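Local coordinates for zinc uptake regulation protein (Escherichia coli, PDB 4MTD) that represses zinc-uptake genes such as znuACB by binding their operator DNA with zinc as its cofactor, at a contact of chain A with DNA and the interface of chains A and B. Coordinates in Å, arbitrary orientation; residue numbers count along the deposited sequence, not the author numbering. Chains: chain A/B, Zinc uptake regulation protein.

Contact 1: a contact of chain A with DNA. Residues chain A 45, 60-61, 64. With nucleotides of chain C.
A:Tyr45 and A:Tyr64 of the winged-helix DNA-binding domain reach the major groove of chain C over DT14, DA15 and DT16, one reading bases and the other also gripping the backbone. In the base readout, the phenol OH of A:Tyr45 gives a hydrogen bond to N7 on the Hoogsteen edge of DA15, 2.7 Å away and in the plane of the tyrosine ring. The adenine amino group N6 adds a weak bond back to the same oxygen, so donor and acceptor of the purine edge meet one hydroxyl. The C7 methyl of DT14 lies over one face of this ring, 3.7 Å from its centroid, a CH-pi contact that may favour thymine at this position. At A:Tyr64, on helix 60-72, the recognition helix, the C7 methyl of DT16 lies above the plane of the ring, out past its rim, 3.3 Å from CD2. The same ring stands at 76° to the imidazole ring of DA15, edge to face. A:Pro60 and A:Pro61, at the start of that helix, brush O4 of DT16 through carbon atoms. On the backbone side, CG of A:Tyr64 lies anti to the carbonyl carbon (chi1 -80°), which points the ring toward the phosphates, and its OH donates a hydrogen bond to OP2 of DA15. A phenylalanine in place of A:Tyr64 would probably leave this phosphate oxygen without its tyrosine donor. OP2 sits at the ring's edge, in its plane, 2.6 Å from A:Tyr64 OH.

Contact 2: the interface of chains A and B. Residues chain A 99, 101, 112-114; chain B 121, 124-125, 128, 132.
A:Phe101, on strand 99-103, pushes its ring into the side chains of B:Met121, B:Leu124, B:Ala125, B:Met128 and B:Leu132, as part of a two-fold symmetric interface between copies of the repressor. Contacts to the aromatic ring come from several directions. The ring tip CZ meets CB of B:Leu124 at 3.7 Å, the two side chains crossing at about a right angle. At the neighbouring CE1, the CB methyl of B:Ala125 and CD1 of B:Leu132 close in, the latter from strand 131-140. The CE methyl of B:Met128 lies 4.0 Å above one face of the ring, displaced toward its rim. Methyl-to-methyl packing continues beside the ring: B:Met121, its chain bent at chi2 (-87°) and chi3, turns CE back onto CB of A:Ala99, 3.7 Å away. B:Leu124 spreads its two branches, CD1 resting 3.9 Å from CB of A:Ala114 and CD2 passing alongside the A:Glu112 carboxylate. Polar atoms take part through van der Waals contact, with no polar pair close enough to bond across this patch. The backbone O of A:Cys113 lies 3.6 Å from CD1 of B:Leu124. A:Glu112 and B:Met128 meet tip to tip, the acid offering its aliphatic stem as well as its carboxylate. Bending of the methionine at chi3 (72°) brings its terminal methyl CE 3.3 Å from CG of A:Glu112.

Contact 1: a contact of chain A with DNA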
loop_
_atom_site.group_PDB
_atom_site.type_symbol
_atom_site.label_atom_id
_atom_site.label_comp_id
_atom_site.label_asym_id
_atom_site.label_seq_id
_atom_site.Cartn_x
_atom_site.Cartn_y
_atom_site.Cartn_z
ATOM N N TYR A 45 -6.357 12.128 -2.453
ATOM C CA TYR A 45 -5.139 12.859 -2.036
ATOM C C TYR A 45 -5.314 14.379 -1.990
ATOM O O TYR A 45 -4.674 15.043 -1.170
ATOM C CB TYR A 45 -3.921 12.459 -2.894
ATOM C CG TYR A 45 -3.330 11.138 -2.451
ATOM C CD1 TYR A 45 -2.241 11.084 -1.573
ATOM C CD2 TYR A 45 -3.889 9.949 -2.853
ATOM C CE1 TYR A 45 -1.717 9.873 -1.155
ATOM C CE2 TYR A 45 -3.380 8.732 -2.435
ATOM C CZ TYR A 45 -2.298 8.689 -1.588
ATOM O OH TYR A 45 -1.821 7.457 -1.179
ATOM N N PRO A 60 -2.537 8.704 4.169
ATOM C CA PRO A 60 -3.513 8.152 3.244
ATOM C C PRO A 60 -4.549 7.196 3.863
ATOM O O PRO A 60 -5.737 7.293 3.531
ATOM C CB PRO A 60 -2.639 7.482 2.193
ATOM C CG PRO A 60 -1.421 8.347 2.156
ATOM C CD PRO A 60 -1.179 8.688 3.594
ATOM N N PRO A 61 -4.130 6.306 4.774
ATOM C CA PRO A 61 -5.154 5.464 5.402
ATOM C C PRO A 61 -6.221 6.275 6.120
ATOM O O PRO A 61 -7.371 5.838 6.195
ATOM C CB PRO A 61 -4.360 4.628 6.402
ATOM C CG PRO A 61 -3.003 4.546 5.806
ATOM C CD PRO A 61 -2.774 5.894 5.170
ATOM N N TYR A 64 -8.699 7.343 3.431
ATOM C CA TYR A 64 -9.376 6.170 2.877
ATOM C C TYR A 64 -10.310 5.498 3.897
ATOM O O TYR A 64 -11.387 5.046 3.519
ATOM C CB TYR A 64 -8.380 5.181 2.257
ATOM C CG TYR A 64 -7.955 5.613 0.873
ATOM C CD1 TYR A 64 -8.748 5.340 -0.235
ATOM C CD2 TYR A 64 -6.799 6.354 0.676
ATOM C CE1 TYR A 64 -8.393 5.780 -1.498
ATOM C CE2 TYR A 64 -6.423 6.778 -0.589
ATOM C CZ TYR A 64 -7.225 6.494 -1.671
ATOM O OH TYR A 64 -6.847 6.924 -2.917
ATOM P P DT C 14 -4.729 10.785 -8.408
ATOM O OP1 DT C 14 -5.881 11.120 -9.267
ATOM O OP2 DT C 14 -4.358 11.637 -7.271
ATOM O "O5'" DT C 14 -5.045 9.307 -7.911
ATOM C "C5'" DT C 14 -5.254 8.250 -8.854
ATOM C "C4'" DT C 14 -5.414 6.933 -8.133
ATOM O "O4'" DT C 14 -4.115 6.474 -7.683
ATOM C "C3'" DT C 14 -6.319 6.953 -6.892
ATOM O "O3'" DT C 14 -7.318 5.937 -7.039
ATOM C "C2'" DT C 14 -5.366 6.671 -5.740
ATOM C "C1'" DT C 14 -4.275 5.864 -6.422
ATOM N N1 DT C 14 -2.959 5.852 -5.759
ATOM C C2 DT C 14 -2.362 4.636 -5.526
ATOM O O2 DT C 14 -2.877 3.571 -5.825
ATOM N N3 DT C 14 -1.141 4.707 -4.903
ATOM C C4 DT C 14 -0.464 5.847 -4.524
ATOM O O4 DT C 14 0.641 5.755 -4.002
ATOM C C5 DT C 14 -1.142 7.089 -4.807
ATOM C C7 DT C 14 -0.488 8.377 -4.416
ATOM C C6 DT C 14 -2.342 7.031 -5.402
ATOM P P DA C 15 -8.386 5.644 -5.881
ATOM O OP1 DA C 15 -9.597 5.084 -6.523
ATOM O OP2 DA C 15 -8.491 6.820 -4.989
ATOM O "O5'" DA C 15 -7.682 4.507 -5.023
ATOM C "C5'" DA C 15 -7.347 3.251 -5.612
ATOM C "C4'" DA C 15 -6.688 2.380 -4.571
ATOM O "O4'" DA C 15 -5.387 2.904 -4.232
ATOM C "C3'" DA C 15 -7.453 2.260 -3.247
ATOM O "O3'" DA C 15 -8.027 0.946 -3.247
ATOM C "C2'" DA C 15 -6.404 2.556 -2.177
ATOM C "C1'" DA C 15 -5.089 2.451 -2.930
ATOM N N9 DA C 15 -3.982 3.262 -2.421
ATOM C C8 DA C 15 -3.929 4.628 -2.306
ATOM N N7 DA C 15 -2.781 5.074 -1.859
ATOM C C5 DA C 15 -2.024 3.926 -1.679
ATOM C C6 DA C 15 -0.712 3.721 -1.220
ATOM N N6 DA C 15 0.102 4.707 -0.844
ATOM N N1 DA C 15 -0.260 2.450 -1.157
ATOM C C2 DA C 15 -1.078 1.459 -1.538
ATOM N N3 DA C 15 -2.329 1.527 -1.983
ATOM C C4 DA C 15 -2.749 2.803 -2.031
ATOM P P DT C 16 -8.701 0.325 -1.939
ATOM O OP1 DT C 16 -9.613 -0.760 -2.388
ATOM O OP2 DT C 16 -9.215 1.424 -1.101
ATOM O "O5'" DT C 16 -7.473 -0.391 -1.226
ATOM C "C5'" DT C 16 -6.581 -1.173 -2.036
ATOM C "C4'" DT C 16 -5.513 -1.816 -1.184
ATOM O "O4'" DT C 16 -4.489 -0.856 -0.829
ATOM C "C3'" DT C 16 -5.987 -2.430 0.135
ATOM O "O3'" DT C 16 -5.267 -3.657 0.194
ATOM C "C2'" DT C 16 -5.488 -1.449 1.179
ATOM C "C1'" DT C 16 -4.187 -1.008 0.545
ATOM N N1 DT C 16 -3.625 0.269 1.029
ATOM C C2 DT C 16 -2.302 0.289 1.409
ATOM O O2 DT C 16 -1.589 -0.698 1.392
ATOM N N3 DT C 16 -1.848 1.512 1.830
ATOM C C4 DT C 16 -2.569 2.688 1.908
ATOM O O4 DT C 16 -2.026 3.713 2.308
ATOM C C5 DT C 16 -3.947 2.595 1.494
ATOM C C7 DT C 16 -4.801 3.822 1.541
ATOM C C6 DT C 16 -4.400 1.407 1.073
#

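Contact 2: the interface of chains A and B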
loop_
_atom_site.group_PDB
_atom_site.type_symbol
_atom_site.label_atom_id
_atom_site.label_comp_id
_atom_site.label_asym_id
_atom_site.label_seq_id
_atom_site.Cartn_x
_atom_site.Cartn_y
_atom_site.Cartn_z
ATOM N N ALA A 99 -27.573 7.966 -11.984
ATOM C CA ALA A 99 -26.779 8.425 -13.122
ATOM C C ALA A 99 -25.984 9.667 -12.723
ATOM O O ALA A 99 -26.542 10.593 -12.146
ATOM C CB ALA A 99 -27.684 8.733 -14.298
ATOM N N PHE A 101 -23.676 12.863 -13.836
ATOM C CA PHE A 101 -23.244 13.757 -14.909
ATOM C C PHE A 101 -22.103 14.624 -14.414
ATOM O O PHE A 101 -22.310 15.534 -13.605
ATOM C CB PHE A 101 -24.406 14.639 -15.375
ATOM C CG PHE A 101 -25.500 13.873 -16.043
ATOM C CD1 PHE A 101 -25.579 13.814 -17.426
ATOM C CD2 PHE A 101 -26.433 13.184 -15.292
ATOM C CE1 PHE A 101 -26.579 13.088 -18.046
ATOM C CE2 PHE A 101 -27.436 12.455 -15.905
ATOM C CZ PHE A 101 -27.509 12.408 -17.282
ATOM N N GLU A 112 -28.643 12.161 -10.871
ATOM C CA GLU A 112 -30.033 12.015 -11.324
ATOM C C GLU A 112 -30.500 10.574 -11.214
ATOM O O GLU A 112 -29.690 9.646 -11.140
ATOM C CB GLU A 112 -30.182 12.465 -12.781
ATOM C CG GLU A 112 -29.903 13.940 -13.014
ATOM C CD GLU A 112 -31.158 14.799 -13.116
ATOM O OE1 GLU A 112 -31.979 14.564 -14.032
ATOM O OE2 GLU A 112 -31.310 15.732 -12.299
ATOM N N CYS A 113 -31.818 10.403 -11.203
ATOM C CA CYS A 113 -32.427 9.086 -11.323
ATOM C C CYS A 113 -32.479 8.715 -12.797
ATOM O O CYS A 113 -32.731 9.574 -13.647
ATOM C CB CYS A 113 -33.841 9.086 -10.740
ATOM S SG CYS A 113 -34.781 7.583 -11.107
ATOM N N ALA A 114 -32.235 7.444 -13.099
ATOM C CA ALA A 114 -32.326 6.951 -14.472
ATOM C C ALA A 114 -33.000 5.585 -14.509
ATOM O O ALA A 114 -32.367 4.572 -14.824
ATOM C CB ALA A 114 -30.944 6.887 -15.101
ATOM N N MET B 121 -29.993 9.221 -21.693
ATOM C CA MET B 121 -28.943 10.044 -21.110
ATOM C C MET B 121 -28.938 11.437 -21.736
ATOM O O MET B 121 -28.743 12.435 -21.040
ATOM C CB MET B 121 -27.578 9.372 -21.276
ATOM C CG MET B 121 -27.419 8.064 -20.508
ATOM S SD MET B 121 -26.855 8.273 -18.805
ATOM C CE MET B 121 -28.376 8.657 -17.946
ATOM N N LEU B 124 -32.018 13.193 -20.154
ATOM C CA LEU B 124 -31.677 13.658 -18.808
ATOM C C LEU B 124 -30.683 14.817 -18.867
ATOM O O LEU B 124 -30.798 15.776 -18.102
ATOM C CB LEU B 124 -31.109 12.514 -17.961
ATOM C CG LEU B 124 -32.145 11.507 -17.441
ATOM C CD1 LEU B 124 -31.467 10.230 -16.961
ATOM C CD2 LEU B 124 -32.999 12.111 -16.331
ATOM N N ALA B 125 -29.719 14.732 -19.779
ATOM C CA ALA B 125 -28.742 15.800 -19.950
ATOM C C ALA B 125 -29.393 17.077 -20.453
ATOM O O ALA B 125 -29.025 18.158 -20.022
ATOM C CB ALA B 125 -27.636 15.375 -20.903
ATOM N N MET B 128 -31.422 19.403 -17.615
ATOM C CA MET B 128 -30.360 20.239 -17.043
ATOM C C MET B 128 -29.570 20.818 -18.221
ATOM O O MET B 128 -29.640 20.296 -19.319
ATOM C CB MET B 128 -29.451 19.400 -16.145
ATOM C CG MET B 128 -28.620 18.382 -16.915
ATOM S SD MET B 128 -27.690 17.207 -15.911
ATOM C CE MET B 128 -29.034 16.200 -15.303
ATOM N N LEU B 132 -23.750 16.799 -22.860
ATOM C CA LEU B 132 -23.188 15.453 -22.762
ATOM C C LEU B 132 -22.222 15.180 -23.910
ATOM O O LEU B 132 -22.474 15.569 -25.044
ATOM C CB LEU B 132 -24.309 14.415 -22.738
ATOM C CG LEU B 132 -23.929 13.005 -22.275
ATOM C CD1 LEU B 132 -24.994 12.436 -21.347
ATOM C CD2 LEU B 132 -23.689 12.074 -23.457
#

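Contact 1 and contact 2 lie about 30 Å apart, measured between the centres of their C-alpha atoms, and share no residue. Contact 1 draws on helices 44-54 and 60-72 of chain A; contact 2 joins strands 99-103 and 109-112 and the following loop of that chain to helix 115-127, the loop after it and strand 131-140 of chain B. DNA reading and pairing of subunits thus use separate parts of the chain. Because the two-fold repeats contact 2 with the chains exchanged, it probably helps to set the relative positions of the two DNA-reading surfaces on the operator.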